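Local coordinates for protein mirolysin (Tannerella forsythia, PDB 7OD0) that probably cleaves peptide bonds in protein substrates as a zinc-dependent metallopeptidase of the pappalysin family, at residues A[128-133]-A[169-174]; A[165-170]-A[233-238]; A[180-185]-A[229-234]. One frame throughout, in Å; residues are numbered along the deposited sequence.

Interaction 1 of 3, residues A[128-133]-A[169-174]. With ZN (zinc ion), chain J; V7Q (2,1,3-benzothiadiazol-4-ylmethanamine), chain G.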
loop_
_atom_site.group_PDB
_atom_site.type_symbol
_atom_site.label_atom_id
_atom_site.label_comp_id
_atom_site.label_asym_id
_atom_site.label_seq_id
_atom_site.Cartn_x
_atom_site.Cartn_y
_atom_site.Cartn_z
ATOM N N GLY A 128 -5.849 7.687 2.020
ATOM C CA GLY A 128 -5.885 6.813 0.834
ATOM C C GLY A 128 -6.855 5.681 1.037
ATOM O O GLY A 128 -7.378 5.534 2.182
ATOM N N TYR A 129 -7.068 4.881 -0.003
ATOM C CA TYR A 129 -7.917 3.671 0.080
ATOM C C TYR A 129 -7.502 2.651 -0.974
ATOM O O TYR A 129 -6.902 3.011 -2.035
ATOM C CB TYR A 129 -9.395 4.042 -0.020
ATOM C CG TYR A 129 -9.880 4.530 -1.357
ATOM C CD1 TYR A 129 -9.761 5.856 -1.715
ATOM C CD2 TYR A 129 -10.538 3.681 -2.233
ATOM C CE1 TYR A 129 -10.241 6.317 -2.932
ATOM C CE2 TYR A 129 -11.017 4.124 -3.459
ATOM C CZ TYR A 129 -10.877 5.455 -3.802
ATOM O OH TYR A 129 -11.334 5.923 -4.999
ATOM N N ALA A 130 -7.805 1.392 -0.646
ATOM C CA ALA A 130 -7.452 0.197 -1.438
ATOM C C ALA A 130 -8.722 -0.489 -1.923
ATOM O O ALA A 130 -9.791 -0.137 -1.461
ATOM C CB ALA A 130 -6.632 -0.733 -0.592
ATOM N N GLN A 131 -8.578 -1.431 -2.838
ATOM C CA GLN A 131 -9.634 -2.429 -3.143
ATOM C C GLN A 131 -9.063 -3.814 -2.845
ATOM O O GLN A 131 -7.952 -4.083 -3.268
ATOM C CB GLN A 131 -10.115 -2.271 -4.586
ATOM C CG GLN A 131 -11.331 -3.126 -4.917
ATOM C CD GLN A 131 -11.797 -2.955 -6.334
ATOM O OE1 GLN A 131 -12.424 -1.965 -6.697
ATOM N NE2 GLN A 131 -11.503 -3.949 -7.139
ATOM N N PHE A 132 -9.800 -4.643 -2.113
ATOM C CA PHE A 132 -9.378 -6.016 -1.725
ATOM C C PHE A 132 -9.491 -6.956 -2.919
ATOM O O PHE A 132 -10.331 -6.752 -3.789
ATOM C CB PHE A 132 -10.220 -6.531 -0.560
ATOM C CG PHE A 132 -9.912 -5.856 0.747
ATOM C CD1 PHE A 132 -8.805 -6.240 1.474
ATOM C CD2 PHE A 132 -10.716 -4.850 1.244
ATOM C CE1 PHE A 132 -8.505 -5.627 2.676
ATOM C CE2 PHE A 132 -10.419 -4.240 2.455
ATOM C CZ PHE A 132 -9.324 -4.637 3.173
ATOM N N PRO A 133 -8.654 -8.018 -2.978
ATOM C CA PRO A 133 -8.715 -8.996 -4.063
ATOM C C PRO A 133 -10.082 -9.682 -4.243
ATOM O O PRO A 133 -10.402 -9.992 -5.385
ATOM C CB PRO A 133 -7.663 -10.064 -3.706
ATOM C CG PRO A 133 -6.797 -9.450 -2.611
ATOM C CD PRO A 133 -7.602 -8.333 -1.989
ATOM N N THR A 169 2.305 1.913 1.492
ATOM C CA THR A 169 2.687 0.584 2.060
ATOM C C THR A 169 1.441 -0.086 2.654
ATOM O O THR A 169 1.169 -1.252 2.324
ATOM C CB THR A 169 3.783 0.711 3.125
ATOM O OG1 THR A 169 4.937 1.279 2.498
ATOM C CG2 THR A 169 4.137 -0.624 3.768
ATOM N N HIS A 170 0.687 0.644 3.483
ATOM C CA HIS A 170 -0.552 0.165 4.152
ATOM C C HIS A 170 -1.585 -0.247 3.082
ATOM O O HIS A 170 -2.160 -1.346 3.196
ATOM C CB HIS A 170 -1.026 1.261 5.125
ATOM C CG HIS A 170 -2.335 1.051 5.803
ATOM N ND1 HIS A 170 -2.418 0.773 7.165
ATOM C CD2 HIS A 170 -3.608 1.155 5.358
ATOM C CE1 HIS A 170 -3.685 0.661 7.517
ATOM N NE2 HIS A 170 -4.444 0.923 6.428
ATOM N N GLU A 171 -1.829 0.609 2.088
ATOM C CA GLU A 171 -2.831 0.368 1.019
ATOM C C GLU A 171 -2.395 -0.807 0.136
ATOM O O GLU A 171 -3.249 -1.628 -0.257
ATOM C CB GLU A 171 -3.054 1.616 0.160
ATOM C CG GLU A 171 -3.679 2.795 0.901
ATOM C CD GLU A 171 -4.894 2.525 1.775
ATOM O OE1 GLU A 171 -5.570 1.474 1.580
ATOM O OE2 GLU A 171 -5.181 3.395 2.649
ATOM N N VAL A 172 -1.129 -0.890 -0.221
ATOM C CA VAL A 172 -0.664 -2.063 -1.004
ATOM C C VAL A 172 -0.875 -3.318 -0.152
ATOM O O VAL A 172 -1.338 -4.335 -0.717
ATOM C CB VAL A 172 0.755 -1.860 -1.534
ATOM C CG1 VAL A 172 1.319 -3.129 -2.123
ATOM C CG2 VAL A 172 0.786 -0.720 -2.546
ATOM N N GLY A 173 -0.656 -3.228 1.166
ATOM C CA GLY A 173 -1.016 -4.293 2.125
ATOM C C GLY A 173 -2.453 -4.808 1.929
ATOM O O GLY A 173 -2.635 -6.022 1.788
ATOM N N HIS A 174 -3.451 -3.928 1.947
ATOM C CA HIS A 174 -4.877 -4.274 1.750
ATOM C C HIS A 174 -5.090 -4.902 0.359
ATOM O O HIS A 174 -5.831 -5.899 0.236
ATOM C CB HIS A 174 -5.759 -3.014 1.883
ATOM C CG HIS A 174 -5.992 -2.528 3.275
ATOM N ND1 HIS A 174 -6.278 -3.380 4.328
ATOM C CD2 HIS A 174 -6.074 -1.281 3.773
ATOM C CE1 HIS A 174 -6.487 -2.676 5.422
ATOM N NE2 HIS A 174 -6.366 -1.376 5.110
HETATM ZN ZN ZN J . -6.377 0.389 6.250
HETATM N N1 V7Q G . -0.762 4.801 8.880
HETATM C C1 V7Q G . -1.324 4.182 7.660
HETATM C C2 V7Q G . -2.687 4.693 7.253
HETATM C C3 V7Q G . -3.191 4.459 5.972
HETATM C C4 V7Q G . -4.452 4.882 5.583
HETATM C C5 V7Q G . -5.268 5.574 6.425
HETATM C C6 V7Q G . -4.796 5.839 7.730
HETATM N N2 V7Q G . -5.448 6.515 8.700
HETATM S S1 V7Q G . -4.362 6.718 9.880
HETATM N N3 V7Q G . -3.177 5.735 9.395
HETATM C C7 V7Q G . -3.495 5.390 8.133
#
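Glu171 on helix 166-175 reaches across to the backbone of Gly128, Tyr129 and Ala130, joining the zinc-binding helix to an outer strand of the sheet. The sequence fits HExxH, and with His180 as third ligand it is consistent with the longer metzincin-type motif: His170 and His174 coordinate the zinc through NE2 at 2.0 and 2.1 Å, and Glu171 lies between them in sequence. The Glu171 side chain leaves CB with CG anti to the carbonyl carbon (chi1 -65°) and bends at chi2, which turns the carboxylate toward the strand. CG passes Tyr129 N without close contact, and CD lies 3.7 Å from Tyr129 CA. At the tip the two oxygens part: OE2 faces Gly128 O at 3.1 Å, while OE1 lies 3.2 Å from Ala130 N and also touches Ala130 CB. Neither polar approach is a hydrogen bond, the first joining two acceptors and the second having a poor angle. OE1 also lies at the edge of the His174 ring, in its plane, so strand backbone and metal ligand border the carboxylate together. Farther along, Ala130 CB packs on His174 CB at 3.5 Å. Beyond it, the Phe132 ring leans against the imidazole with the planes 66° apart, neither stacked nor edge-to-face, and is flanked in turn by Arg179 in a cation-pi contact. His174 ND1 hydrogen-bonds Leu178 O, which fixes the ring's rotation while NE2 faces the metal. The strand itself pairs antiparallel with strand 145-148, consistent with the upper-rim strand of metzincin clefts. V7Q lies over one face of the His170 ring, V7Q C3 3.4 Å from His170 CD2. At the far end of the contact, Phe132 CD1 closes to 3.2 Å from the carbonyl oxygen of His174.

Interaction 2 of 3, residues A[165-170]-A[233-238]. With ZN (zinc ion), chain J; V7Q (2,1,3-benzothiadiazol-4-ylmethanamine), chain G.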
loop_
_atom_site.group_PDB
_atom_site.type_symbol
_atom_site.label_atom_id
_atom_site.label_comp_id
_atom_site.label_asym_id
_atom_site.label_seq_id
_atom_site.Cartn_x
_atom_site.Cartn_y
_atom_site.Cartn_z
ATOM N N GLY A 165 5.882 7.800 3.230
ATOM C CA GLY A 165 5.374 6.933 2.152
ATOM C C GLY A 165 4.579 5.728 2.646
ATOM O O GLY A 165 4.268 4.870 1.809
ATOM N N ARG A 166 4.214 5.673 3.935
ATOM C CA ARG A 166 3.627 4.454 4.567
ATOM C C ARG A 166 2.135 4.349 4.261
ATOM O O ARG A 166 1.586 3.261 4.473
ATOM C CB ARG A 166 3.919 4.388 6.078
ATOM C CG ARG A 166 5.122 3.518 6.426
ATOM C CD ARG A 166 6.419 4.037 5.821
ATOM N NE ARG A 166 7.528 3.084 5.994
ATOM C CZ ARG A 166 8.385 3.041 7.024
ATOM N NH1 ARG A 166 8.276 3.888 8.028
ATOM N NH2 ARG A 166 9.318 2.106 7.066
ATOM N N THR A 167 1.472 5.421 3.821
ATOM C CA THR A 167 0.066 5.309 3.357
ATOM C C THR A 167 0.007 4.258 2.244
ATOM O O THR A 167 -0.852 3.349 2.325
ATOM C CB THR A 167 -0.521 6.652 2.907
ATOM O OG1 THR A 167 -0.343 7.555 3.992
ATOM C CG2 THR A 167 -1.983 6.549 2.553
ATOM N N ALA A 168 0.906 4.374 1.260
ATOM C CA ALA A 168 0.973 3.468 0.091
ATOM C C ALA A 168 1.346 2.055 0.564
ATOM O O ALA A 168 0.731 1.104 0.073
ATOM C CB ALA A 168 1.963 3.995 -0.914
ATOM N N THR A 169 2.305 1.913 1.492
ATOM C CA THR A 169 2.687 0.584 2.060
ATOM C C THR A 169 1.441 -0.086 2.654
ATOM O O THR A 169 1.169 -1.252 2.324
ATOM C CB THR A 169 3.783 0.711 3.125
ATOM O OG1 THR A 169 4.937 1.279 2.498
ATOM C CG2 THR A 169 4.137 -0.624 3.768
ATOM N N HIS A 170 0.687 0.644 3.483
ATOM C CA HIS A 170 -0.552 0.165 4.152
ATOM C C HIS A 170 -1.585 -0.247 3.082
ATOM O O HIS A 170 -2.160 -1.346 3.196
ATOM C CB HIS A 170 -1.026 1.261 5.125
ATOM C CG HIS A 170 -2.335 1.051 5.803
ATOM N ND1 HIS A 170 -2.418 0.773 7.165
ATOM C CD2 HIS A 170 -3.608 1.155 5.358
ATOM C CE1 HIS A 170 -3.685 0.661 7.517
ATOM N NE2 HIS A 170 -4.444 0.923 6.428
ATOM N N THR A 233 -0.977 4.110 12.857
ATOM C CA THR A 233 0.032 4.963 13.538
ATOM C C THR A 233 0.733 5.855 12.511
ATOM O O THR A 233 0.577 5.647 11.323
ATOM C CB THR A 233 1.019 4.106 14.341
ATOM O OG1 THR A 233 1.444 3.023 13.524
ATOM C CG2 THR A 233 0.397 3.541 15.602
ATOM N N TYR A 234 1.435 6.869 13.002
ATOM C CA TYR A 234 2.248 7.816 12.209
ATOM C C TYR A 234 3.279 7.034 11.391
ATOM O O TYR A 234 3.801 5.999 11.887
ATOM C CB TYR A 234 2.934 8.788 13.154
ATOM C CG TYR A 234 2.067 9.862 13.767
ATOM C CD1 TYR A 234 0.783 10.121 13.330
ATOM C CD2 TYR A 234 2.582 10.674 14.759
ATOM C CE1 TYR A 234 0.025 11.157 13.869
ATOM C CE2 TYR A 234 1.853 11.713 15.303
ATOM C CZ TYR A 234 0.571 11.951 14.861
ATOM O OH TYR A 234 -0.121 12.971 15.439
ATOM N N ASP A 235 3.582 7.535 10.192
ATOM C CA ASP A 235 4.518 6.888 9.234
ATOM C C ASP A 235 5.857 6.538 9.912
ATOM O O ASP A 235 6.366 5.440 9.635
ATOM C CB ASP A 235 4.777 7.768 8.014
ATOM C CG ASP A 235 3.653 7.825 6.996
ATOM O OD1 ASP A 235 2.473 7.580 7.389
ATOM O OD2 ASP A 235 3.955 8.159 5.828
ATOM N N ALA A 236 6.436 7.436 10.727
ATOM C CA ALA A 236 7.800 7.293 11.299
ATOM C C ALA A 236 7.808 6.256 12.420
ATOM O O ALA A 236 8.889 5.925 12.934
ATOM C CB ALA A 236 8.314 8.616 11.823
ATOM N N CYS A 237 6.636 5.754 12.790
ATOM C CA CYS A 237 6.448 4.863 13.946
ATOM C C CYS A 237 5.983 3.481 13.479
ATOM O O CYS A 237 5.652 2.664 14.336
ATOM C CB CYS A 237 5.536 5.575 14.931
ATOM S SG CYS A 237 6.395 7.002 15.672
ATOM N N MET A 238 6.040 3.210 12.168
ATOM C CA MET A 238 5.733 1.884 11.559
ATOM C C MET A 238 7.015 1.340 10.937
ATOM O O MET A 238 7.837 2.163 10.469
ATOM C CB MET A 238 4.722 1.992 10.416
ATOM C CG MET A 238 3.349 2.362 10.805
ATOM S SD MET A 238 2.400 2.562 9.301
ATOM C CE MET A 238 0.806 2.762 10.100
HETATM ZN ZN ZN J . -6.377 0.389 6.250
HETATM N N1 V7Q G . -0.762 4.801 8.880
HETATM C C1 V7Q G . -1.324 4.182 7.660
HETATM C C2 V7Q G . -2.687 4.693 7.253
HETATM C C3 V7Q G . -3.191 4.459 5.972
HETATM C C4 V7Q G . -4.452 4.882 5.583
HETATM C C5 V7Q G . -5.268 5.574 6.425
HETATM C C6 V7Q G . -4.796 5.839 7.730
HETATM N N2 V7Q G . -5.448 6.515 8.700
HETATM S S1 V7Q G . -4.362 6.718 9.880
HETATM N N3 V7Q G . -3.177 5.735 9.395
HETATM C C7 V7Q G . -3.495 5.390 8.133
HETATM O O HOH W 1 0.083 6.660 6.741
HETATM O O HOH W 2 2.053 8.344 3.991
#
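Arg166 and Asp235 are tied together at both ends of the arginine. Its backbone N donates to Asp235 OD2 at 3.1 Å in a nearly straight bond (162°) that meets the carboxylate from above its plane, and its NH1 donates to the carbonyl O of Asp235 at 2.9 Å with a more bent N-H...O angle of 132°. OD2 also accepts the backbone N of Lys164, so one oxygen gathers amides at the N-terminal start of helix 166-175, where Gly165 is the N-cap residue. The helix end would probably favour the negative charge there. The guanidinium charge is met elsewhere, in salt bridges from NH1 to Asp47 and from NE to Asp40. The other carboxylate oxygen serves the bound ligand: a water donates to Asp235 OD1 at 2.6 Å, lies 2.9 Å from Thr167 OG1, and accepts a weak bond from the V7Q amine N1. That amine also comes within 2.9 Å of Thr233 O. An acidic group near the zinc, linked to a ligand amine through water, is consistent with an S1' pocket suited to basic side chains, as in related pappalysins.

Around these bonds the packing involves the arginine's carbons, the carboxylate and the Met238 thioether. Arg166 CB lies 3.6 Å from Asp235 CG; the bend at chi2 (62°) then turns the chain over the loop, where NH1 meets Asp235 O. Met238, extended beyond CG, runs alongside the arginine in the reverse sense, with SD 4.0 Å from Arg166 CB. The loop is held from outside by the Cys237-Cys208 disulfide. Behind the contact, Thr167 and Ala168 rest on Ile147 of strand 145-148, and Thr169 packs against helix 27-40, with Gly165 O bonded to Gln33 of that same helix.

Interaction 3 of 3, residues A[180-185]-A[229-234]. With CA (calcium ion), chain K; ZN (zinc ion), chain J; V7Q (2,1,3-benzothiadiazol-4-ylmethanamine), chain G; ACT (acetate ion), chain I.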
loop_
_atom_site.group_PDB
_atom_site.type_symbol
_atom_site.label_atom_id
_atom_site.label_comp_id
_atom_site.label_asym_id
_atom_site.label_seq_id
_atom_site.Cartn_x
_atom_site.Cartn_y
_atom_site.Cartn_z
ATOM N N HIS A 180 -6.612 -4.878 8.776
ATOM C CA HIS A 180 -6.246 -4.105 9.989
ATOM C C HIS A 180 -5.884 -5.072 11.118
ATOM O O HIS A 180 -6.663 -6.020 11.398
ATOM C CB HIS A 180 -7.370 -3.148 10.407
ATOM C CG HIS A 180 -7.571 -2.053 9.416
ATOM N ND1 HIS A 180 -8.805 -1.535 9.144
ATOM C CD2 HIS A 180 -6.683 -1.359 8.665
ATOM C CE1 HIS A 180 -8.689 -0.566 8.267
ATOM N NE2 HIS A 180 -7.396 -0.433 7.952
ATOM N N ILE A 181 -4.737 -4.812 11.747
ATOM C CA ILE A 181 -4.110 -5.712 12.750
ATOM C C ILE A 181 -5.057 -5.896 13.942
ATOM O O ILE A 181 -4.954 -6.960 14.579
ATOM C CB ILE A 181 -2.734 -5.164 13.184
ATOM C CG1 ILE A 181 -1.975 -6.174 14.048
ATOM C CG2 ILE A 181 -2.869 -3.815 13.873
ATOM C CD1 ILE A 181 -0.529 -5.833 14.217
ATOM N N TRP A 182 -5.932 -4.921 14.231
ATOM C CA TRP A 182 -6.846 -4.969 15.406
ATOM C C TRP A 182 -8.149 -5.714 15.043
ATOM O O TRP A 182 -8.949 -6.001 15.945
ATOM C CB TRP A 182 -7.087 -3.545 15.954
ATOM C CG TRP A 182 -7.927 -2.678 15.073
ATOM C CD1 TRP A 182 -9.278 -2.557 15.131
ATOM C CD2 TRP A 182 -7.494 -1.810 14.014
ATOM N NE1 TRP A 182 -9.724 -1.692 14.165
ATOM C CE2 TRP A 182 -8.649 -1.217 13.466
ATOM C CE3 TRP A 182 -6.253 -1.461 13.474
ATOM C CZ2 TRP A 182 -8.595 -0.317 12.396
ATOM C CZ3 TRP A 182 -6.202 -0.584 12.408
ATOM C CH2 TRP A 182 -7.356 -0.005 11.890
ATOM N N GLY A 183 -8.376 -6.033 13.761
ATOM C CA GLY A 183 -9.503 -6.894 13.350
ATOM C C GLY A 183 -10.781 -6.132 13.035
ATOM O O GLY A 183 -11.851 -6.784 12.946
ATOM N N ASP A 184 -10.727 -4.811 12.869
ATOM C CA ASP A 184 -11.920 -4.052 12.405
ATOM C C ASP A 184 -13.112 -4.401 13.305
ATOM O O ASP A 184 -14.202 -4.665 12.780
ATOM C CB ASP A 184 -12.205 -4.354 10.917
ATOM C CG ASP A 184 -11.126 -3.798 10.010
ATOM O OD1 ASP A 184 -10.816 -2.605 10.183
ATOM O OD2 ASP A 184 -10.586 -4.557 9.172
ATOM N N ASP A 185 -12.933 -4.364 14.616
ATOM C CA ASP A 185 -13.976 -4.798 15.572
ATOM C C ASP A 185 -14.246 -3.683 16.583
ATOM O O ASP A 185 -14.835 -3.992 17.650
ATOM C CB ASP A 185 -13.556 -6.102 16.241
ATOM C CG ASP A 185 -12.207 -6.038 16.921
ATOM O OD1 ASP A 185 -11.730 -4.897 17.185
ATOM O OD2 ASP A 185 -11.624 -7.123 17.179
ATOM N N TYR A 229 2.668 -2.052 9.746
ATOM C CA TYR A 229 2.172 -1.174 8.660
ATOM C C TYR A 229 0.642 -1.123 8.628
ATOM O O TYR A 229 0.114 -0.096 8.173
ATOM C CB TYR A 229 2.710 -1.607 7.296
ATOM C CG TYR A 229 4.204 -1.508 7.213
ATOM C CD1 TYR A 229 4.837 -0.308 7.479
ATOM C CD2 TYR A 229 4.977 -2.611 6.896
ATOM C CE1 TYR A 229 6.209 -0.192 7.401
ATOM C CE2 TYR A 229 6.354 -2.518 6.832
ATOM C CZ TYR A 229 6.972 -1.314 7.115
ATOM O OH TYR A 229 8.329 -1.189 7.062
ATOM N N MET A 230 -0.034 -2.177 9.094
ATOM C CA MET A 230 -1.504 -2.314 8.992
ATOM C C MET A 230 -2.201 -1.748 10.249
ATOM O O MET A 230 -3.385 -2.024 10.438
ATOM C CB MET A 230 -1.872 -3.789 8.776
ATOM C CG MET A 230 -1.231 -4.381 7.560
ATOM S SD MET A 230 -1.328 -3.339 6.074
ATOM C CE MET A 230 -3.100 -3.209 5.866
ATOM N N ASP A 231 -1.504 -0.957 11.067
ATOM C CA ASP A 231 -2.156 -0.151 12.128
ATOM C C ASP A 231 -2.384 1.256 11.566
ATOM O O ASP A 231 -2.142 1.472 10.349
ATOM C CB ASP A 231 -1.365 -0.191 13.436
ATOM C CG ASP A 231 -2.262 -0.038 14.655
ATOM O OD1 ASP A 231 -3.388 0.488 14.495
ATOM O OD2 ASP A 231 -1.819 -0.397 15.756
ATOM N N TYR A 232 -2.865 2.180 12.392
ATOM C CA TYR A 232 -3.181 3.556 11.936
ATOM C C TYR A 232 -2.181 4.564 12.532
ATOM O O TYR A 232 -2.502 5.766 12.654
ATOM C CB TYR A 232 -4.626 3.868 12.306
ATOM C CG TYR A 232 -5.681 3.491 11.304
ATOM C CD1 TYR A 232 -5.390 3.163 9.988
ATOM C CD2 TYR A 232 -7.018 3.588 11.664
ATOM C CE1 TYR A 232 -6.401 2.909 9.073
ATOM C CE2 TYR A 232 -8.034 3.290 10.774
ATOM C CZ TYR A 232 -7.724 2.968 9.470
ATOM O OH TYR A 232 -8.729 2.719 8.578
ATOM N N THR A 233 -0.977 4.110 12.857
ATOM C CA THR A 233 0.032 4.963 13.538
ATOM C C THR A 233 0.733 5.855 12.511
ATOM O O THR A 233 0.577 5.647 11.323
ATOM C CB THR A 233 1.019 4.106 14.341
ATOM O OG1 THR A 233 1.444 3.023 13.524
ATOM C CG2 THR A 233 0.397 3.541 15.602
ATOM N N TYR A 234 1.435 6.869 13.002
ATOM C CA TYR A 234 2.248 7.816 12.209
ATOM C C TYR A 234 3.279 7.034 11.391
ATOM O O TYR A 234 3.801 5.999 11.887
ATOM C CB TYR A 234 2.934 8.788 13.154
ATOM C CG TYR A 234 2.067 9.862 13.767
ATOM C CD1 TYR A 234 0.783 10.121 13.330
ATOM C CD2 TYR A 234 2.582 10.674 14.759
ATOM C CE1 TYR A 234 0.025 11.157 13.869
ATOM C CE2 TYR A 234 1.853 11.713 15.303
ATOM C CZ TYR A 234 0.571 11.951 14.861
ATOM O OH TYR A 234 -0.121 12.971 15.439
HETATM CA CA CA K . -9.786 -6.025 18.121
HETATM ZN ZN ZN J . -6.377 0.389 6.250
HETATM N N1 V7Q G . -0.762 4.801 8.880
HETATM C C1 V7Q G . -1.324 4.182 7.660
HETATM C C2 V7Q G . -2.687 4.693 7.253
HETATM C C3 V7Q G . -3.191 4.459 5.972
HETATM C C4 V7Q G . -4.452 4.882 5.583
HETATM C C5 V7Q G . -5.268 5.574 6.425
HETATM C C6 V7Q G . -4.796 5.839 7.730
HETATM N N2 V7Q G . -5.448 6.515 8.700
HETATM S S1 V7Q G . -4.362 6.718 9.880
HETATM N N3 V7Q G . -3.177 5.735 9.395
HETATM C C7 V7Q G . -3.495 5.390 8.133
HETATM C C ACT I . -7.938 2.095 4.938
HETATM O O ACT I . -7.883 1.839 6.143
HETATM O OXT ACT I . -6.967 2.497 4.294
HETATM C CH3 ACT I . -9.259 1.852 4.185
HETATM O O HOH W 3 -8.992 -8.287 18.290
#
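His180 and Tyr232 converge on one oxygen of an acetate, probably from the crystallisation liquor, beside the zinc. His180 binds the metal through NE2 at 2.1 Å, the acetate O binds it at the same length, and Tyr232 OH donates to that O at 2.7 Å, the oxygen lying near the plane of the phenol ring. His180 thus completes the three-histidine set with His170 and His174. Met230 and Tyr232 are consistent with the Met-turn of metzincins, some of which place a tyrosine near the metal. The His180 and Tyr232 rings meet obliquely, planes 64° apart, with His180 CE1 3.3 Å from Tyr232 OH.

The phenol ring is sandwiched. The Trp182 edge meets one face in an edge-to-face contact, CH2 being 3.5 Å from Tyr232 CE2, while V7Q N2 lies over the opposite face. Trp182 CG sits between its own backbone N and carbonyl carbon (chi1 71°), folding the indole back beside His180, with CH2 above one face of the imidazole.

The second shell fixes these groups. His180 ND1 donates to Asp184 OD1 at 2.5 Å, in the ring plane and on the syn side of the carboxylate, which sets the imidazole's rotation. Backbone is joined by a weak bond from Ile181 N to Met230 O at 3.4 Å. Asp231 OD1 takes Tyr232 N at 2.7 Å and also Asn205 N. The type I turn from His180 to Gly183 leads to a calcium ion bound by Trp182 O, both carboxylate oxygens of Asp185, a water and carbonyls of Ser188, Gln201 and Gly202. Both segments are loops between helices 166-175 and 243-250: Met230 lies against His174 of the former, and Tyr229 pairs through its backbone with Leu240, just ahead of the latter.

How the interactions relate
The three contacts surround one zinc site, their centres 11 to 12 Å apart, and all involve V7Q. Helix 166-175 is common to interactions 1 and 2, which share Thr169 and His170, the first facing strand 128-130 and the second the 233-238 loop. Interactions 2 and 3 use consecutive parts of one loop: 230-232 meets the 180-185 turn, and Asp235 and Met238 meet the helix start. Along the chain, 128-133 comes first, then the helix, then 180-185, and last 229-238. His170 ND1, probably hydrogen-bonded to Tyr229 O, links the helix to interaction 3. Together the sheet edge, helix and loops probably form the walls of the substrate cleft.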